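PDB 4MYK: formiminoglutamase from Trypanosoma cruzi, which catalyses the manganese-dependent hydrolysis of N-formimino-L-glutamate to L-glutamate and formamide, using an arginase-like binuclear manganese centre. Local coordinates for residues A[211-221]-A[256-267]; A[122-132]-A[229-237]. The protein carries 1 engineered substitution. All coordinates share one frame; numbering follows the deposited sequence.

How the contacts relate
Followed from the N terminus, the chain first meets residues 122-132 at the C-terminal end of strand 114-119, then 211-221, 229-237 and 256-267, so the two contacts cross. Contact 2 closes the longer loop, 96 residues between its segments, and brings helix 125-135 against strand 231-236. Contact 1 closes a shorter one of 34 residues, beginning inside that loop and ending beyond it, and pairs the helix before strand 231-236 with the helix after it. The strand is the shared element: F232, S234 and D236 serve contact 2, whereas F233 touches L220 and F235 touches A261 and C265 of contact 1. Together they clothe both faces of the parallel sheet.

Contact 1. Residues A[211-221]-A[256-267]; sequences VRKKGAVAALE and LSAQEAFDMCFL
Helices 216-227 and 258-270, which precede and follow strand 231-236, meet here through A216, V217 and L220 on one and E260, M264 and L267 on the other. The axes of the short segments 216-221 and 258-267 approach to 9.2 Å at an angle of 38°. A216 needs no more than a methyl: its CB rests 4.0 Å from M264 CG and touches E260 CB as well. One turn on, L220 CD2 lies 3.6 Å from M264 CB. V217 lays CG2 across the base of D263, 3.5 Å from its CB. Three residues beyond M264, L267, with CG anti to the backbone N (chi1 176°), pushes CD2 between the two helices, 3.8 Å from V217 CG1 and 3.6 Å from E221 CG, where the aliphatic part of the glutamate covers it.

At the N-terminal end of helix 258-270 the contact turns polar. S257 and E260 form a capping box in which E260 OE1 accepts from S257 N at 2.7 Å, while the return bond to S257 OG is weak. The same oxygen takes a salt bridge from R212 NH1 at 2.9 Å, weak as a hydrogen bond (angle 123°), with OE2 lying over one face of the guanidinium. The arginine chain, bent at chi2 and chi3, folds its charge back to the carboxylate. A water donates to E260 OE2 and accepts from A216 N, so one glutamate serves both helix starts. G215, the N-cap of helix 216-227, must be bare: a CB would jam against K214 O. L220 also packs on F183 of strand 180-185 and on F233. Such helices side by side on a parallel sheet form an outer layer of the arginase/deacetylase alpha/beta fold.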
loop_
_atom_site.group_PDB
_atom_site.type_symbol
_atom_site.label_atom_id
_atom_site.label_comp_id
_atom_site.label_asym_id
_atom_site.label_seq_id
_atom_site.Cartn_x
_atom_site.Cartn_y
_atom_site.Cartn_z
ATOM N N VAL A 211 4.616 -13.982 11.957
ATOM C CA VAL A 211 5.469 -12.791 12.065
ATOM C C VAL A 211 4.594 -11.560 12.350
ATOM O O VAL A 211 4.883 -10.746 13.228
ATOM C CB VAL A 211 6.287 -12.550 10.768
ATOM C CG1 VAL A 211 7.001 -11.205 10.809
ATOM C CG2 VAL A 211 7.281 -13.677 10.532
ATOM N N ARG A 212 3.511 -11.443 11.590
ATOM C CA ARG A 212 2.588 -10.335 11.729
ATOM C C ARG A 212 1.867 -10.417 13.070
ATOM O O ARG A 212 1.608 -9.389 13.694
ATOM C CB ARG A 212 1.588 -10.336 10.579
ATOM C CG ARG A 212 2.212 -10.244 9.194
ATOM C CD ARG A 212 1.331 -9.380 8.320
ATOM N NE ARG A 212 1.134 -8.111 9.007
ATOM C CZ ARG A 212 1.807 -7.000 8.724
ATOM N NH1 ARG A 212 2.689 -6.993 7.716
ATOM N NH2 ARG A 212 1.573 -5.891 9.432
ATOM N N LYS A 213 1.563 -11.638 13.508
ATOM C CA LYS A 213 0.907 -11.870 14.789
ATOM C C LYS A 213 1.754 -11.362 15.956
ATOM O O LYS A 213 1.240 -10.670 16.844
ATOM C CB LYS A 213 0.620 -13.359 14.971
ATOM C CG LYS A 213 -0.560 -13.694 15.867
ATOM C CD LYS A 213 -0.493 -15.168 16.266
ATOM C CE LYS A 213 -0.047 -16.061 15.088
ATOM N NZ LYS A 213 0.785 -17.258 15.473
ATOM N N LYS A 214 3.048 -11.691 15.937
ATOM C CA LYS A 214 3.979 -11.316 17.013
ATOM C C LYS A 214 4.536 -9.903 16.913
ATOM O O LYS A 214 4.962 -9.337 17.906
ATOM C CB LYS A 214 5.173 -12.263 17.053
ATOM C CG LYS A 214 4.843 -13.725 17.197
ATOM C CD LYS A 214 6.121 -14.507 17.437
ATOM C CE LYS A 214 5.935 -15.986 17.184
ATOM N NZ LYS A 214 7.238 -16.693 17.329
ATOM N N GLY A 215 4.554 -9.343 15.711
ATOM C CA GLY A 215 5.331 -8.149 15.448
ATOM C C GLY A 215 6.598 -8.622 14.772
ATOM O O GLY A 215 7.212 -9.588 15.216
ATOM N N ALA A 216 6.980 -7.963 13.686
ATOM C CA ALA A 216 8.079 -8.450 12.857
ATOM C C ALA A 216 9.401 -8.505 13.619
ATOM O O ALA A 216 10.135 -9.487 13.550
ATOM C CB ALA A 216 8.220 -7.602 11.605
ATOM N N VAL A 217 9.689 -7.439 14.357
ATOM C CA VAL A 217 10.933 -7.341 15.107
ATOM C C VAL A 217 11.010 -8.411 16.203
ATOM O O VAL A 217 12.035 -9.078 16.341
ATOM C CB VAL A 217 11.137 -5.904 15.671
ATOM C CG1 VAL A 217 12.217 -5.878 16.734
ATOM C CG2 VAL A 217 11.468 -4.938 14.543
ATOM N N ALA A 218 9.922 -8.579 16.958
ATOM C CA ALA A 218 9.831 -9.617 17.991
ATOM C C ALA A 218 9.955 -11.022 17.403
ATOM O O ALA A 218 10.623 -11.887 17.966
ATOM C CB ALA A 218 8.525 -9.491 18.764
ATOM N N ALA A 219 9.287 -11.247 16.281
ATOM C CA ALA A 219 9.379 -12.514 15.584
ATOM C C ALA A 219 10.811 -12.753 15.120
ATOM O O ALA A 219 11.319 -13.862 15.221
ATOM C CB ALA A 219 8.431 -12.523 14.393
ATOM N N LEU A 220 11.451 -11.704 14.604
ATOM C CA LEU A 220 12.845 -11.784 14.157
ATOM C C LEU A 220 13.842 -11.959 15.315
ATOM O O LEU A 220 14.887 -12.569 15.149
ATOM C CB LEU A 220 13.224 -10.556 13.330
ATOM C CG LEU A 220 14.647 -10.561 12.770
ATOM C CD1 LEU A 220 14.846 -11.746 11.863
ATOM C CD2 LEU A 220 14.907 -9.296 12.019
ATOM N N GLU A 221 13.526 -11.418 16.485
ATOM C CA GLU A 221 14.323 -11.693 17.675
ATOM C C GLU A 221 14.304 -13.183 17.952
ATOM O O GLU A 221 15.343 -13.814 18.164
ATOM C CB GLU A 221 13.781 -10.925 18.875
ATOM C CG GLU A 221 14.181 -9.464 18.858
ATOM C CD GLU A 221 13.456 -8.637 19.903
ATOM O OE1 GLU A 221 12.465 -9.132 20.483
ATOM O OE2 GLU A 221 13.877 -7.483 20.129
ATOM N N LEU A 256 5.625 -8.311 4.023
ATOM C CA LEU A 256 6.143 -7.340 4.967
ATOM C C LEU A 256 5.964 -5.924 4.449
ATOM O O LEU A 256 6.101 -5.672 3.260
ATOM C CB LEU A 256 7.626 -7.620 5.247
ATOM C CG LEU A 256 7.980 -8.964 5.903
ATOM C CD1 LEU A 256 9.471 -9.151 5.904
ATOM C CD2 LEU A 256 7.406 -9.080 7.329
ATOM N N SER A 257 5.663 -4.993 5.340
ATOM C CA SER A 257 5.614 -3.607 4.921
ATOM C C SER A 257 7.034 -3.036 4.907
ATOM O O SER A 257 7.962 -3.617 5.474
ATOM C CB SER A 257 4.711 -2.790 5.843
ATOM O OG SER A 257 5.268 -2.686 7.138
ATOM N N ALA A 258 7.200 -1.901 4.244
ATOM C CA ALA A 258 8.499 -1.249 4.202
ATOM C C ALA A 258 8.995 -0.910 5.618
ATOM O O ALA A 258 10.154 -1.158 5.937
ATOM C CB ALA A 258 8.457 0.011 3.282
ATOM N N GLN A 259 8.117 -0.376 6.468
ATOM C CA GLN A 259 8.487 -0.056 7.857
ATOM C C GLN A 259 8.970 -1.284 8.639
ATOM O O GLN A 259 9.939 -1.209 9.394
ATOM C CB GLN A 259 7.318 0.599 8.599
ATOM C CG GLN A 259 7.719 1.252 9.920
ATOM C CD GLN A 259 8.863 2.253 9.753
ATOM O OE1 GLN A 259 8.732 3.257 9.049
ATOM N NE2 GLN A 259 9.985 1.984 10.407
ATOM N N GLU A 260 8.278 -2.406 8.466
ATOM C CA GLU A 260 8.688 -3.658 9.096
ATOM C C GLU A 260 10.077 -4.058 8.624
ATOM O O GLU A 260 10.934 -4.414 9.432
ATOM C CB GLU A 260 7.690 -4.768 8.781
ATOM C CG GLU A 260 6.347 -4.594 9.460
ATOM C CD GLU A 260 5.366 -5.651 9.016
ATOM O OE1 GLU A 260 5.347 -5.958 7.801
ATOM O OE2 GLU A 260 4.625 -6.182 9.876
ATOM N N ALA A 261 10.288 -3.988 7.312
ATOM C CA ALA A 261 11.583 -4.271 6.712
ATOM C C ALA A 261 12.684 -3.423 7.354
ATOM O O ALA A 261 13.695 -3.957 7.809
ATOM C CB ALA A 261 11.528 -4.043 5.214
ATOM N N PHE A 262 12.484 -2.107 7.391
ATOM C CA PHE A 262 13.429 -1.193 8.030
ATOM C C PHE A 262 13.679 -1.594 9.480
ATOM O O PHE A 262 14.826 -1.716 9.910
ATOM C CB PHE A 262 12.889 0.231 8.036
ATOM C CG PHE A 262 12.687 0.808 6.678
ATOM C CD1 PHE A 262 13.101 0.123 5.553
ATOM C CD2 PHE A 262 12.080 2.045 6.527
ATOM C CE1 PHE A 262 12.913 0.661 4.293
ATOM C CE2 PHE A 262 11.888 2.590 5.281
ATOM C CZ PHE A 262 12.306 1.900 4.155
ATOM N N ASP A 263 12.597 -1.773 10.233
ATOM C CA ASP A 263 12.698 -2.167 11.631
ATOM C C ASP A 263 13.477 -3.469 11.814
ATOM O O ASP A 263 14.212 -3.623 12.791
ATOM C CB ASP A 263 11.312 -2.306 12.249
ATOM C CG ASP A 263 10.621 -0.965 12.460
ATOM O OD1 ASP A 263 11.169 0.068 12.042
ATOM O OD2 ASP A 263 9.525 -0.952 13.049
ATOM N N MET A 264 13.304 -4.404 10.882
ATOM C CA MET A 264 14.007 -5.687 10.945
ATOM C C MET A 264 15.482 -5.541 10.607
ATOM O O MET A 264 16.332 -6.205 11.195
ATOM C CB MET A 264 13.383 -6.701 9.989
ATOM C CG MET A 264 11.995 -7.175 10.366
ATOM S SD MET A 264 11.264 -8.082 8.988
ATOM C CE MET A 264 12.414 -9.447 8.827
ATOM N N CYS A 265 15.780 -4.688 9.634
ATOM C CA CYS A 265 17.163 -4.402 9.273
ATOM C C CYS A 265 17.922 -3.695 10.407
ATOM O O CYS A 265 19.087 -3.994 10.654
ATOM C CB CYS A 265 17.228 -3.602 7.971
ATOM S SG CYS A 265 16.848 -4.622 6.543
ATOM N N PHE A 266 17.245 -2.780 11.101
ATOM C CA PHE A 266 17.829 -2.136 12.272
ATOM C C PHE A 266 18.169 -3.160 13.366
ATOM O O PHE A 266 19.252 -3.114 13.952
ATOM C CB PHE A 266 16.897 -1.066 12.825
ATOM C CG PHE A 266 17.539 -0.186 13.876
ATOM C CD1 PHE A 266 17.576 -0.579 15.205
ATOM C CD2 PHE A 266 18.101 1.033 13.530
ATOM C CE1 PHE A 266 18.168 0.234 16.169
ATOM C CE2 PHE A 266 18.689 1.845 14.487
ATOM C CZ PHE A 266 18.727 1.446 15.803
ATOM N N LEU A 267 17.247 -4.079 13.643
ATOM C CA LEU A 267 17.498 -5.117 14.641
ATOM C C LEU A 267 18.733 -5.921 14.254
ATOM O O LEU A 267 19.652 -6.071 15.051
ATOM C CB LEU A 267 16.276 -6.040 14.808
ATOM C CG LEU A 267 16.362 -7.255 15.752
ATOM C CD1 LEU A 267 16.600 -6.837 17.192
ATOM C CD2 LEU A 267 15.091 -8.098 15.645
HETATM O O HOH W 1 4.785 -6.037 12.940
#

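Contact 2. Residues A[122-132]-A[229-237]; sequences NDQSAPNGRAM and KNTFFSFDV. With MN (manganese (II) ion), chain C.
F232, near the start of strand 231-236, carries most of the packing. The flexible thioether chain of M132, bent at chi2 and chi3, puts CG 4.1 Å from F232 CB. The phenylalanine's own CG stands anti to the backbone N (chi1 170°), which carries the ring up under the helix: S125 O lies at the ring edge, 3.7 Å from CE2, and N128 CB approaches CZ obliquely at 3.7 Å. G129 CA lies 4.1 Å from F232 CD2, and its bareness spares crowding against S125 O on its own helix. S234, small enough for the next place facing the helix, meets S125, the two OG atoms 3.6 Å apart; S234 OG bonds to D278 OD1, as N128 ND2 does to D278 OD2, so one aspartate serves both segments. D236 then turns to the metals: OD2 binds a manganese ion at 2.3 Å, with D146, H148, D238 and a water, its O 2.4 Å from the manganese, completing the site. D236 is also a ligand of the other manganese ion, with N122 and D146, so this carboxylate is shared by the two metals. Helix 125-132 runs almost antiparallel to the strand (165° between their axes), with helix 94-110 beside it at N128 and A131, and strands 141-145 and 274-280 flanking strand 231-236 in the sheet.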
loop_
_atom_site.group_PDB
_atom_site.type_symbol
_atom_site.label_atom_id
_atom_site.label_comp_id
_atom_site.label_asym_id
_atom_site.label_seq_id
_atom_site.Cartn_x
_atom_site.Cartn_y
_atom_site.Cartn_z
ATOM N N ASN A 122 18.178 -14.655 -6.006
ATOM C CA ASN A 122 18.321 -15.503 -4.813
ATOM C C ASN A 122 19.582 -16.353 -4.778
ATOM O O ASN A 122 20.110 -16.672 -3.697
ATOM C CB ASN A 122 17.131 -16.471 -4.691
ATOM C CG ASN A 122 15.799 -15.770 -4.445
ATOM O OD1 ASN A 122 15.701 -14.819 -3.664
ATOM N ND2 ASN A 122 14.759 -16.264 -5.099
ATOM N N ASP A 123 20.045 -16.746 -5.962
ATOM C CA ASP A 123 21.085 -17.774 -6.083
ATOM C C ASP A 123 22.435 -17.377 -5.466
ATOM O O ASP A 123 23.240 -18.238 -5.110
ATOM C CB ASP A 123 21.236 -18.209 -7.539
ATOM C CG ASP A 123 20.035 -19.012 -8.031
ATOM O OD1 ASP A 123 20.071 -19.497 -9.183
ATOM O OD2 ASP A 123 19.056 -19.171 -7.268
ATOM N N GLN A 124 22.656 -16.071 -5.328
ATOM C CA GLN A 124 23.841 -15.538 -4.673
ATOM C C GLN A 124 23.984 -16.056 -3.237
ATOM O O GLN A 124 25.086 -16.080 -2.687
ATOM C CB GLN A 124 23.779 -14.007 -4.663
ATOM C CG GLN A 124 22.763 -13.423 -3.669
ATOM C CD GLN A 124 22.760 -11.909 -3.660
ATOM O OE1 GLN A 124 23.536 -11.270 -4.368
ATOM N NE2 GLN A 124 21.884 -11.324 -2.863
ATOM N N SER A 125 22.866 -16.461 -2.635
ATOM C CA SER A 125 22.847 -16.841 -1.230
ATOM C C SER A 125 23.620 -18.121 -0.969
ATOM O O SER A 125 24.134 -18.321 0.128
ATOM C CB SER A 125 21.416 -17.003 -0.745
ATOM O OG SER A 125 20.641 -15.873 -1.095
ATOM N N ALA A 126 23.699 -18.989 -1.975
ATOM C CA ALA A 126 24.452 -20.229 -1.829
ATOM C C ALA A 126 25.949 -19.950 -1.618
ATOM O O ALA A 126 26.520 -20.373 -0.612
ATOM C CB ALA A 126 24.209 -21.156 -3.008
ATOM N N PRO A 127 26.584 -19.213 -2.552
ATOM C CA PRO A 127 27.984 -18.805 -2.376
ATOM C C PRO A 127 28.204 -18.107 -1.039
ATOM O O PRO A 127 29.158 -18.399 -0.322
ATOM C CB PRO A 127 28.194 -17.800 -3.511
ATOM C CG PRO A 127 27.218 -18.179 -4.547
ATOM C CD PRO A 127 26.025 -18.725 -3.829
ATOM N N ASN A 128 27.316 -17.168 -0.727
ATOM C CA ASN A 128 27.372 -16.396 0.509
ATOM C C ASN A 128 27.356 -17.259 1.766
ATOM O O ASN A 128 28.122 -17.033 2.695
ATOM C CB ASN A 128 26.206 -15.405 0.549
ATOM C CG ASN A 128 26.375 -14.275 -0.439
ATOM O OD1 ASN A 128 27.459 -14.061 -0.974
ATOM N ND2 ASN A 128 25.305 -13.529 -0.670
ATOM N N GLY A 129 26.469 -18.243 1.789
ATOM C CA GLY A 129 26.392 -19.171 2.896
ATOM C C GLY A 129 27.630 -20.040 3.047
ATOM O O GLY A 129 28.079 -20.293 4.166
ATOM N N ARG A 130 28.177 -20.513 1.929
ATOM C CA ARG A 130 29.399 -21.319 1.972
ATOM C C ARG A 130 30.587 -20.510 2.491
ATOM O O ARG A 130 31.415 -21.021 3.251
ATOM C CB ARG A 130 29.702 -21.926 0.601
ATOM C CG ARG A 130 28.777 -23.073 0.232
ATOM C CD ARG A 130 29.224 -23.785 -1.028
ATOM N NE ARG A 130 29.217 -22.913 -2.201
ATOM C CZ ARG A 130 28.163 -22.732 -2.987
ATOM N NH1 ARG A 130 27.020 -23.352 -2.710
ATOM N NH2 ARG A 130 28.252 -21.932 -4.045
ATOM N N ALA A 131 30.663 -19.246 2.080
ATOM C CA ALA A 131 31.611 -18.298 2.670
ATOM C C ALA A 131 31.501 -18.268 4.201
ATOM O O ALA A 131 32.514 -18.162 4.900
ATOM C CB ALA A 131 31.414 -16.892 2.082
ATOM N N MET A 132 30.269 -18.366 4.708
ATOM C CA MET A 132 30.006 -18.396 6.150
ATOM C C MET A 132 30.449 -19.712 6.772
ATOM O O MET A 132 31.067 -19.720 7.831
ATOM C CB MET A 132 28.520 -18.178 6.458
ATOM C CG MET A 132 28.014 -16.746 6.287
ATOM S SD MET A 132 28.566 -15.551 7.525
ATOM C CE MET A 132 27.792 -16.195 9.022
ATOM N N LYS A 229 24.763 -17.889 16.858
ATOM C CA LYS A 229 26.050 -17.299 16.516
ATOM C C LYS A 229 26.260 -17.251 15.013
ATOM O O LYS A 229 25.776 -18.117 14.282
ATOM C CB LYS A 229 27.189 -18.081 17.153
ATOM C CG LYS A 229 27.073 -18.241 18.644
ATOM C CD LYS A 229 28.405 -17.982 19.311
ATOM C CE LYS A 229 29.559 -18.572 18.510
ATOM N NZ LYS A 229 30.898 -18.298 19.130
ATOM N N ASN A 230 26.986 -16.234 14.557
ATOM C CA ASN A 230 27.447 -16.196 13.182
ATOM C C ASN A 230 26.290 -16.332 12.213
ATOM O O ASN A 230 26.308 -17.168 11.307
ATOM C CB ASN A 230 28.471 -17.307 12.947
ATOM C CG ASN A 230 29.639 -17.220 13.902
ATOM O OD1 ASN A 230 30.155 -16.134 14.171
ATOM N ND2 ASN A 230 30.060 -18.360 14.427
ATOM N N THR A 231 25.282 -15.494 12.422
ATOM C CA THR A 231 24.075 -15.516 11.615
ATOM C C THR A 231 24.219 -14.759 10.287
ATOM O O THR A 231 24.684 -13.620 10.239
ATOM C CB THR A 231 22.891 -14.976 12.409
ATOM O OG1 THR A 231 22.627 -15.856 13.502
ATOM C CG2 THR A 231 21.670 -14.909 11.545
ATOM N N PHE A 232 23.834 -15.445 9.214
ATOM C CA PHE A 232 23.747 -14.899 7.864
ATOM C C PHE A 232 22.331 -14.352 7.696
ATOM O O PHE A 232 21.362 -15.118 7.705
ATOM C CB PHE A 232 24.037 -16.023 6.853
ATOM C CG PHE A 232 23.760 -15.663 5.425
ATOM C CD1 PHE A 232 23.701 -14.337 5.009
ATOM C CD2 PHE A 232 23.569 -16.657 4.480
ATOM C CE1 PHE A 232 23.447 -14.016 3.676
ATOM C CE2 PHE A 232 23.319 -16.335 3.145
ATOM C CZ PHE A 232 23.255 -15.008 2.753
ATOM N N PHE A 233 22.217 -13.028 7.571
ATOM C CA PHE A 233 20.921 -12.363 7.438
ATOM C C PHE A 233 20.611 -12.169 5.958
ATOM O O PHE A 233 21.109 -11.240 5.328
ATOM C CB PHE A 233 20.918 -11.028 8.195
ATOM C CG PHE A 233 19.558 -10.369 8.283
ATOM C CD1 PHE A 233 18.458 -11.060 8.787
ATOM C CD2 PHE A 233 19.384 -9.043 7.885
ATOM C CE1 PHE A 233 17.206 -10.441 8.866
ATOM C CE2 PHE A 233 18.143 -8.434 7.973
ATOM C CZ PHE A 233 17.060 -9.132 8.462
ATOM N N SER A 234 19.800 -13.076 5.417
ATOM C CA SER A 234 19.499 -13.125 3.985
ATOM C C SER A 234 18.102 -12.569 3.721
ATOM O O SER A 234 17.097 -13.163 4.129
ATOM C CB SER A 234 19.595 -14.565 3.466
ATOM O OG SER A 234 19.521 -14.623 2.050
ATOM N N PHE A 235 18.040 -11.433 3.042
ATOM C CA PHE A 235 16.772 -10.724 2.884
ATOM C C PHE A 235 16.279 -10.663 1.448
ATOM O O PHE A 235 16.642 -9.746 0.716
ATOM C CB PHE A 235 16.888 -9.298 3.414
ATOM C CG PHE A 235 15.593 -8.747 3.946
ATOM C CD1 PHE A 235 14.421 -8.881 3.225
ATOM C CD2 PHE A 235 15.545 -8.108 5.182
ATOM C CE1 PHE A 235 13.235 -8.378 3.713
ATOM C CE2 PHE A 235 14.350 -7.597 5.672
ATOM C CZ PHE A 235 13.201 -7.735 4.941
ATOM N N ASP A 236 15.441 -11.619 1.052
ATOM C CA ASP A 236 14.788 -11.555 -0.255
ATOM C C ASP A 236 13.737 -10.461 -0.188
ATOM O O ASP A 236 12.828 -10.537 0.625
ATOM C CB ASP A 236 14.137 -12.892 -0.606
ATOM C CG ASP A 236 13.481 -12.891 -1.988
ATOM O OD1 ASP A 236 13.108 -11.819 -2.508
ATOM O OD2 ASP A 236 13.345 -13.982 -2.562
ATOM N N VAL A 237 13.866 -9.437 -1.027
ATOM C CA VAL A 237 12.964 -8.293 -0.923
ATOM C C VAL A 237 11.547 -8.546 -1.487
ATOM O O VAL A 237 10.639 -7.723 -1.294
ATOM C CB VAL A 237 13.597 -6.987 -1.478
ATOM C CG1 VAL A 237 14.808 -6.603 -0.654
ATOM C CG2 VAL A 237 13.970 -7.138 -2.941
HETATM MN MN MN C . 11.291 -14.858 -2.896
HETATM O O HOH W 2 12.405 -16.520 -4.226
#